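PDB 4MKO: monalysin from Pseudomonas entomophila, which perforates host cell membranes as a beta-barrel pore-forming toxin, damaging the Drosophila gut and lysing cells, including red blood cells. Local coordinates for residues A163-Y177 against D202-G216. Numbering follows the deposited sequence. Where two conformers were deposited one is given.
Sequences AYSKTQAVGSRVDLY and DTVQRNVLMENYNPG
Three backbone carbonyls converge on one ammonium group, that of Lys-166: two from the last turn of helix 202-211 and one, Tyr-213 O, from the chain just beyond it. Its NZ donates to Leu-209 O (2.9 Å), in the carbonyl plane on a lone pair, to Met-210 O from above the plane, and to Tyr-213 O (2.8 Å) almost straight on, with a C=O...N angle of 170°. A lysine suits this place because its extended chain spans from strand to helix end, and its positive charge probably also meets the negative end of the helix dipole. On the way, CD runs across the Pro-215 ring, 3.7 Å from Pro-215 CD.

Tyr-164 slants across the helix side between Gln-205 and Met-210, offering apolar ring carbon to the methionine and a hydroxyl to Asp-202. Its CG stands beside the backbone N (chi1 -67°), which lays the ring against Gln-205, whose amide, held through NE2 by Trp-201 O, is turned 76° from it. Met-210 CG packs 3.7 Å from Tyr-164 CD1 and the sulfur sits at the ring edge, a Met-aromatic contact. Tyr-164 OH donates to Asp-202 OD2 (2.7 Å) from above the carboxylate plane. A water joins Tyr-164 O to Gln-205 OE1.

Beyond the lysine, Pro-215 CB is 3.9 Å from the centroid of the Tyr-177 ring, a CH-pi contact in which proline's CH groups suit an aromatic face. Tyr-213 meets this ring obliquely; its hydroxyl is held by Asn-218, and a second water ties Tyr-177 OH to Pro-215 O.

Leu-209 CD2 packs 3.9 Å from Ser-165 CA. Lysine and aromatic contacts together fasten helix 202-211 and the following strand to the beta hairpin 165-177, at the edge of the mixed sheet of an aerolysin-like toxin.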
loop_
_atom_site.group_PDB
_atom_site.type_symbol
_atom_site.label_atom_id
_atom_site.label_comp_id
_atom_site.label_asym_id
_atom_site.label_seq_id
_atom_site.Cartn_x
_atom_site.Cartn_y
_atom_site.Cartn_z
ATOM N N ALA A 163 1.848 -10.702 9.724
ATOM C CA ALA A 163 0.612 -11.481 9.615
ATOM C C ALA A 163 0.720 -12.496 8.444
ATOM O O ALA A 163 0.250 -13.628 8.560
ATOM C CB ALA A 163 -0.576 -10.545 9.393
ATOM N N TYR A 164 1.377 -12.077 7.348
ATOM C CA TYR A 164 1.604 -12.874 6.138
ATOM C C TYR A 164 3.028 -12.644 5.682
ATOM O O TYR A 164 3.462 -11.498 5.529
ATOM C CB TYR A 164 0.628 -12.454 5.016
ATOM C CG TYR A 164 -0.818 -12.788 5.309
ATOM C CD1 TYR A 164 -1.343 -14.034 4.986
ATOM C CD2 TYR A 164 -1.663 -11.857 5.911
ATOM C CE1 TYR A 164 -2.674 -14.349 5.253
ATOM C CE2 TYR A 164 -2.995 -12.166 6.193
ATOM C CZ TYR A 164 -3.494 -13.415 5.865
ATOM O OH TYR A 164 -4.799 -13.748 6.166
ATOM N N SER A 165 3.763 -13.732 5.459
ATOM C CA SER A 165 5.132 -13.624 4.990
ATOM C C SER A 165 5.580 -14.941 4.374
ATOM O O SER A 165 4.900 -15.968 4.508
ATOM C CB SER A 165 6.072 -13.243 6.142
ATOM O OG SER A 165 6.129 -14.260 7.131
ATOM N N LYS A 166 6.693 -14.886 3.655
ATOM C CA LYS A 166 7.361 -16.058 3.070
ATOM C C LYS A 166 8.846 -15.930 3.310
ATOM O O LYS A 166 9.394 -14.842 3.160
ATOM C CB LYS A 166 7.108 -16.167 1.561
ATOM C CG LYS A 166 5.635 -16.372 1.216
ATOM C CD LYS A 166 5.369 -16.512 -0.275
ATOM C CE LYS A 166 3.960 -17.019 -0.503
ATOM N NZ LYS A 166 3.619 -17.137 -1.949
ATOM N N THR A 167 9.499 -17.023 3.706
ATOM C CA THR A 167 10.963 -17.011 3.826
ATOM C C THR A 167 11.509 -17.769 2.637
ATOM O O THR A 167 10.876 -18.728 2.160
ATOM C CB THR A 167 11.490 -17.546 5.161
ATOM O OG1 THR A 167 11.192 -18.934 5.290
ATOM C CG2 THR A 167 10.988 -16.756 6.369
ATOM N N GLN A 168 12.705 -17.382 2.176
ATOM C CA GLN A 168 13.334 -18.035 1.039
ATOM C C GLN A 168 14.804 -18.226 1.337
ATOM O O GLN A 168 15.463 -17.298 1.816
ATOM C CB GLN A 168 13.149 -17.191 -0.230
ATOM C CG GLN A 168 13.813 -17.751 -1.496
ATOM C CD GLN A 168 13.087 -18.943 -2.064
ATOM O OE1 GLN A 168 11.861 -18.957 -2.181
ATOM N NE2 GLN A 168 13.836 -19.978 -2.423
ATOM N N ALA A 169 15.325 -19.422 1.067
ATOM C CA ALA A 169 16.740 -19.671 1.347
ATOM C C ALA A 169 17.602 -19.256 0.156
ATOM O O ALA A 169 17.233 -19.482 -0.997
ATOM C CB ALA A 169 16.954 -21.142 1.672
ATOM N N VAL A 170 18.716 -18.569 0.438
ATOM C CA VAL A 170 19.668 -18.121 -0.587
ATOM C C VAL A 170 20.979 -18.644 -0.049
ATOM O O VAL A 170 21.492 -18.100 0.930
ATOM C CB VAL A 170 19.713 -16.574 -0.774
ATOM C CG1 VAL A 170 20.692 -16.196 -1.897
ATOM C CG2 VAL A 170 18.323 -15.992 -1.049
ATOM N N GLY A 171 21.447 -19.761 -0.598
ATOM C CA GLY A 171 22.631 -20.418 -0.056
ATOM C C GLY A 171 22.330 -20.789 1.384
ATOM O O GLY A 171 21.330 -21.469 1.644
ATOM N N SER A 172 23.104 -20.221 2.331
ATOM C CA SER A 172 22.946 -20.460 3.774
ATOM C C SER A 172 22.243 -19.319 4.537
ATOM O O SER A 172 22.093 -19.363 5.764
ATOM C CB SER A 172 24.297 -20.795 4.394
ATOM O OG SER A 172 24.781 -21.997 3.809
ATOM N N ARG A 173 21.742 -18.339 3.789
ATOM C CA ARG A 173 21.026 -17.178 4.294
ATOM C C ARG A 173 19.521 -17.444 4.127
ATOM O O ARG A 173 19.146 -18.200 3.225
ATOM C CB ARG A 173 21.474 -15.983 3.429
ATOM C CG ARG A 173 20.745 -14.688 3.581
ATOM C CD ARG A 173 21.344 -13.722 2.592
ATOM N NE ARG A 173 20.394 -13.391 1.537
ATOM C CZ ARG A 173 20.713 -12.771 0.412
ATOM N NH1 ARG A 173 21.970 -12.432 0.166
ATOM N NH2 ARG A 173 19.775 -12.482 -0.478
ATOM N N VAL A 174 18.672 -16.801 4.963
ATOM C CA VAL A 174 17.195 -16.914 4.891
ATOM C C VAL A 174 16.594 -15.493 4.747
ATOM O O VAL A 174 16.701 -14.669 5.661
ATOM C CB VAL A 174 16.571 -17.681 6.090
ATOM C CG1 VAL A 174 15.057 -17.828 5.923
ATOM C CG2 VAL A 174 17.207 -19.060 6.257
ATOM N N ASP A 175 15.975 -15.231 3.602
ATOM C CA ASP A 175 15.350 -13.935 3.289
ATOM C C ASP A 175 13.910 -13.888 3.767
ATOM O O ASP A 175 13.267 -14.940 3.864
ATOM C CB ASP A 175 15.442 -13.663 1.782
ATOM C CG ASP A 175 16.843 -13.329 1.296
ATOM O OD1 ASP A 175 17.765 -13.264 2.136
ATOM O OD2 ASP A 175 17.014 -13.128 0.082
ATOM N N LEU A 176 13.398 -12.681 4.079
ATOM C CA LEU A 176 12.030 -12.515 4.561
ATOM C C LEU A 176 11.229 -11.639 3.593
ATOM O O LEU A 176 11.577 -10.478 3.369
ATOM C CB LEU A 176 12.022 -11.915 5.982
ATOM C CG LEU A 176 10.650 -11.750 6.645
ATOM C CD1 LEU A 176 9.969 -13.105 6.909
ATOM C CD2 LEU A 176 10.758 -10.978 7.965
ATOM N N TYR A 177 10.154 -12.203 3.032
ATOM C CA TYR A 177 9.296 -11.510 2.085
ATOM C C TYR A 177 8.007 -11.163 2.779
ATOM O O TYR A 177 7.396 -12.025 3.403
ATOM C CB TYR A 177 8.977 -12.398 0.866
ATOM C CG TYR A 177 10.140 -12.576 -0.080
ATOM C CD1 TYR A 177 11.180 -13.454 0.219
ATOM C CD2 TYR A 177 10.198 -11.876 -1.282
ATOM C CE1 TYR A 177 12.267 -13.607 -0.643
ATOM C CE2 TYR A 177 11.266 -12.041 -2.166
ATOM C CZ TYR A 177 12.299 -12.906 -1.838
ATOM O OH TYR A 177 13.331 -13.094 -2.714
ATOM N N ASP A 202 -6.099 -7.898 4.974
ATOM C CA ASP A 202 -6.005 -9.366 5.017
ATOM C C ASP A 202 -6.153 -9.951 3.607
ATOM O O ASP A 202 -5.305 -10.749 3.177
ATOM C CB ASP A 202 -7.071 -9.936 5.974
ATOM C CG ASP A 202 -6.885 -11.407 6.268
ATOM O OD1 ASP A 202 -7.449 -12.240 5.517
ATOM O OD2 ASP A 202 -6.173 -11.730 7.242
ATOM N N THR A 203 -7.187 -9.508 2.866
ATOM C CA THR A 203 -7.476 -9.952 1.501
ATOM C C THR A 203 -6.320 -9.597 0.552
ATOM O O THR A 203 -5.895 -10.444 -0.236
ATOM C CB THR A 203 -8.825 -9.398 1.013
ATOM O OG1 THR A 203 -9.839 -9.816 1.925
ATOM C CG2 THR A 203 -9.182 -9.867 -0.407
ATOM N N VAL A 204 -5.832 -8.346 0.612
ATOM C CA VAL A 204 -4.734 -7.897 -0.253
ATOM C C VAL A 204 -3.476 -8.733 -0.020
ATOM O O VAL A 204 -2.859 -9.139 -0.991
ATOM C CB VAL A 204 -4.488 -6.360 -0.147
ATOM C CG1 VAL A 204 -3.211 -5.929 -0.879
ATOM C CG2 VAL A 204 -5.690 -5.598 -0.712
ATOM N N GLN A 205 -3.073 -8.964 1.249
ATOM C CA GLN A 205 -1.862 -9.756 1.525
ATOM C C GLN A 205 -2.021 -11.183 1.055
ATOM O O GLN A 205 -1.096 -11.696 0.425
ATOM C CB GLN A 205 -1.518 -9.763 3.012
ATOM C CG GLN A 205 -1.035 -8.419 3.532
ATOM C CD GLN A 205 -0.935 -8.515 5.030
ATOM O OE1 GLN A 205 0.149 -8.734 5.585
ATOM N NE2 GLN A 205 -2.072 -8.360 5.700
ATOM N N ARG A 206 -3.194 -11.816 1.334
ATOM C CA ARG A 206 -3.438 -13.197 0.916
ATOM C C ARG A 206 -3.305 -13.318 -0.611
ATOM O O ARG A 206 -2.567 -14.178 -1.093
ATOM C CB ARG A 206 -4.826 -13.679 1.383
ATOM C CG ARG A 206 -5.077 -15.183 1.197
ATOM C CD ARG A 206 -6.563 -15.559 1.168
ATOM N NE ARG A 206 -7.352 -14.867 2.190
ATOM C CZ ARG A 206 -8.323 -13.996 1.932
ATOM N NH1 ARG A 206 -8.668 -13.725 0.679
ATOM N NH2 ARG A 206 -8.969 -13.400 2.925
ATOM N N ASN A 207 -3.970 -12.437 -1.355
ATOM C CA ASN A 207 -3.966 -12.486 -2.813
ATOM C C ASN A 207 -2.668 -12.059 -3.471
ATOM O O ASN A 207 -2.180 -12.765 -4.358
ATOM C CB ASN A 207 -5.126 -11.694 -3.365
ATOM C CG ASN A 207 -6.432 -12.444 -3.253
ATOM O OD1 ASN A 207 -6.852 -13.136 -4.188
ATOM N ND2 ASN A 207 -7.124 -12.285 -2.139
ATOM N N VAL A 208 -2.117 -10.921 -3.059
ATOM C CA VAL A 208 -0.900 -10.395 -3.673
ATOM C C VAL A 208 0.344 -11.238 -3.323
ATOM O O VAL A 208 1.082 -11.625 -4.218
ATOM C CB VAL A 208 -0.710 -8.879 -3.348
ATOM C CG1 VAL A 208 0.686 -8.367 -3.743
ATOM C CG2 VAL A 208 -1.800 -8.037 -3.993
ATOM N N LEU A 209 0.607 -11.449 -2.042
ATOM C CA LEU A 209 1.825 -12.160 -1.631
ATOM C C LEU A 209 1.703 -13.672 -1.620
ATOM O O LEU A 209 2.608 -14.379 -2.073
ATOM C CB LEU A 209 2.266 -11.663 -0.251
ATOM C CG LEU A 209 3.533 -12.326 0.355
ATOM C CD1 LEU A 209 4.789 -12.013 -0.484
ATOM C CD2 LEU A 209 3.728 -11.913 1.810
ATOM N N MET A 210 0.638 -14.173 -1.009
ATOM C CA MET A 210 0.525 -15.615 -0.788
ATOM C C MET A 210 0.161 -16.378 -2.046
ATOM O O MET A 210 0.786 -17.404 -2.332
ATOM C CB MET A 210 -0.443 -15.921 0.374
ATOM C CG MET A 210 -0.118 -15.167 1.689
ATOM S SD MET A 210 1.617 -15.274 2.238
ATOM C CE MET A 210 1.677 -17.023 2.804
ATOM N N GLU A 211 -0.805 -15.854 -2.812
ATOM C CA GLU A 211 -1.294 -16.519 -4.017
ATOM C C GLU A 211 -0.618 -16.064 -5.322
ATOM O O GLU A 211 -0.483 -16.892 -6.216
ATOM C CB GLU A 211 -2.826 -16.409 -4.113
ATOM C CG GLU A 211 -3.500 -17.119 -2.945
ATOM C CD GLU A 211 -5.010 -17.095 -2.815
ATOM O OE1 GLU A 211 -5.701 -16.738 -3.797
ATOM O OE2 GLU A 211 -5.503 -17.466 -1.724
ATOM N N ASN A 212 -0.188 -14.791 -5.437
ATOM C CA ASN A 212 0.366 -14.240 -6.683
ATOM C C ASN A 212 1.853 -13.936 -6.740
ATOM O O ASN A 212 2.325 -13.416 -7.759
ATOM C CB ASN A 212 -0.363 -12.983 -7.068
ATOM C CG ASN A 212 -1.596 -13.292 -7.832
ATOM O OD1 ASN A 212 -1.529 -13.645 -9.013
ATOM N ND2 ASN A 212 -2.737 -13.219 -7.152
ATOM N N TYR A 213 2.573 -14.155 -5.677
ATOM C CA TYR A 213 4.001 -13.954 -5.776
ATOM C C TYR A 213 4.655 -15.242 -5.359
ATOM O O TYR A 213 4.229 -15.879 -4.399
ATOM C CB TYR A 213 4.514 -12.754 -4.958
ATOM C CG TYR A 213 6.009 -12.591 -5.091
ATOM C CD1 TYR A 213 6.588 -12.240 -6.313
ATOM C CD2 TYR A 213 6.855 -12.867 -4.024
ATOM C CE1 TYR A 213 7.974 -12.161 -6.462
ATOM C CE2 TYR A 213 8.241 -12.767 -4.155
ATOM C CZ TYR A 213 8.795 -12.431 -5.380
ATOM O OH TYR A 213 10.159 -12.374 -5.507
ATOM N N ASN A 214 5.681 -15.620 -6.102
ATOM C CA ASN A 214 6.431 -16.834 -5.880
ATOM C C ASN A 214 7.905 -16.448 -5.679
ATOM O O ASN A 214 8.583 -16.161 -6.669
ATOM C CB ASN A 214 6.238 -17.743 -7.099
ATOM C CG ASN A 214 6.811 -19.119 -6.936
ATOM O OD1 ASN A 214 7.781 -19.322 -6.211
ATOM N ND2 ASN A 214 6.232 -20.091 -7.633
ATOM N N PRO A 215 8.409 -16.406 -4.417
ATOM C CA PRO A 215 9.816 -15.998 -4.197
ATOM C C PRO A 215 10.787 -16.958 -4.870
ATOM O O PRO A 215 11.876 -16.548 -5.291
ATOM C CB PRO A 215 9.983 -16.043 -2.666
ATOM C CG PRO A 215 8.615 -16.031 -2.113
ATOM C CD PRO A 215 7.728 -16.690 -3.139
ATOM N N GLY A 216 10.354 -18.217 -4.994
ATOM C CA GLY A 216 11.142 -19.278 -5.601
ATOM C C GLY A 216 11.652 -18.959 -6.988
ATOM O O GLY A 216 12.802 -19.235 -7.297
HETATM O O HOH W 1 2.591 -9.354 4.107
HETATM O O HOH W 2 12.996 -14.094 -5.202
#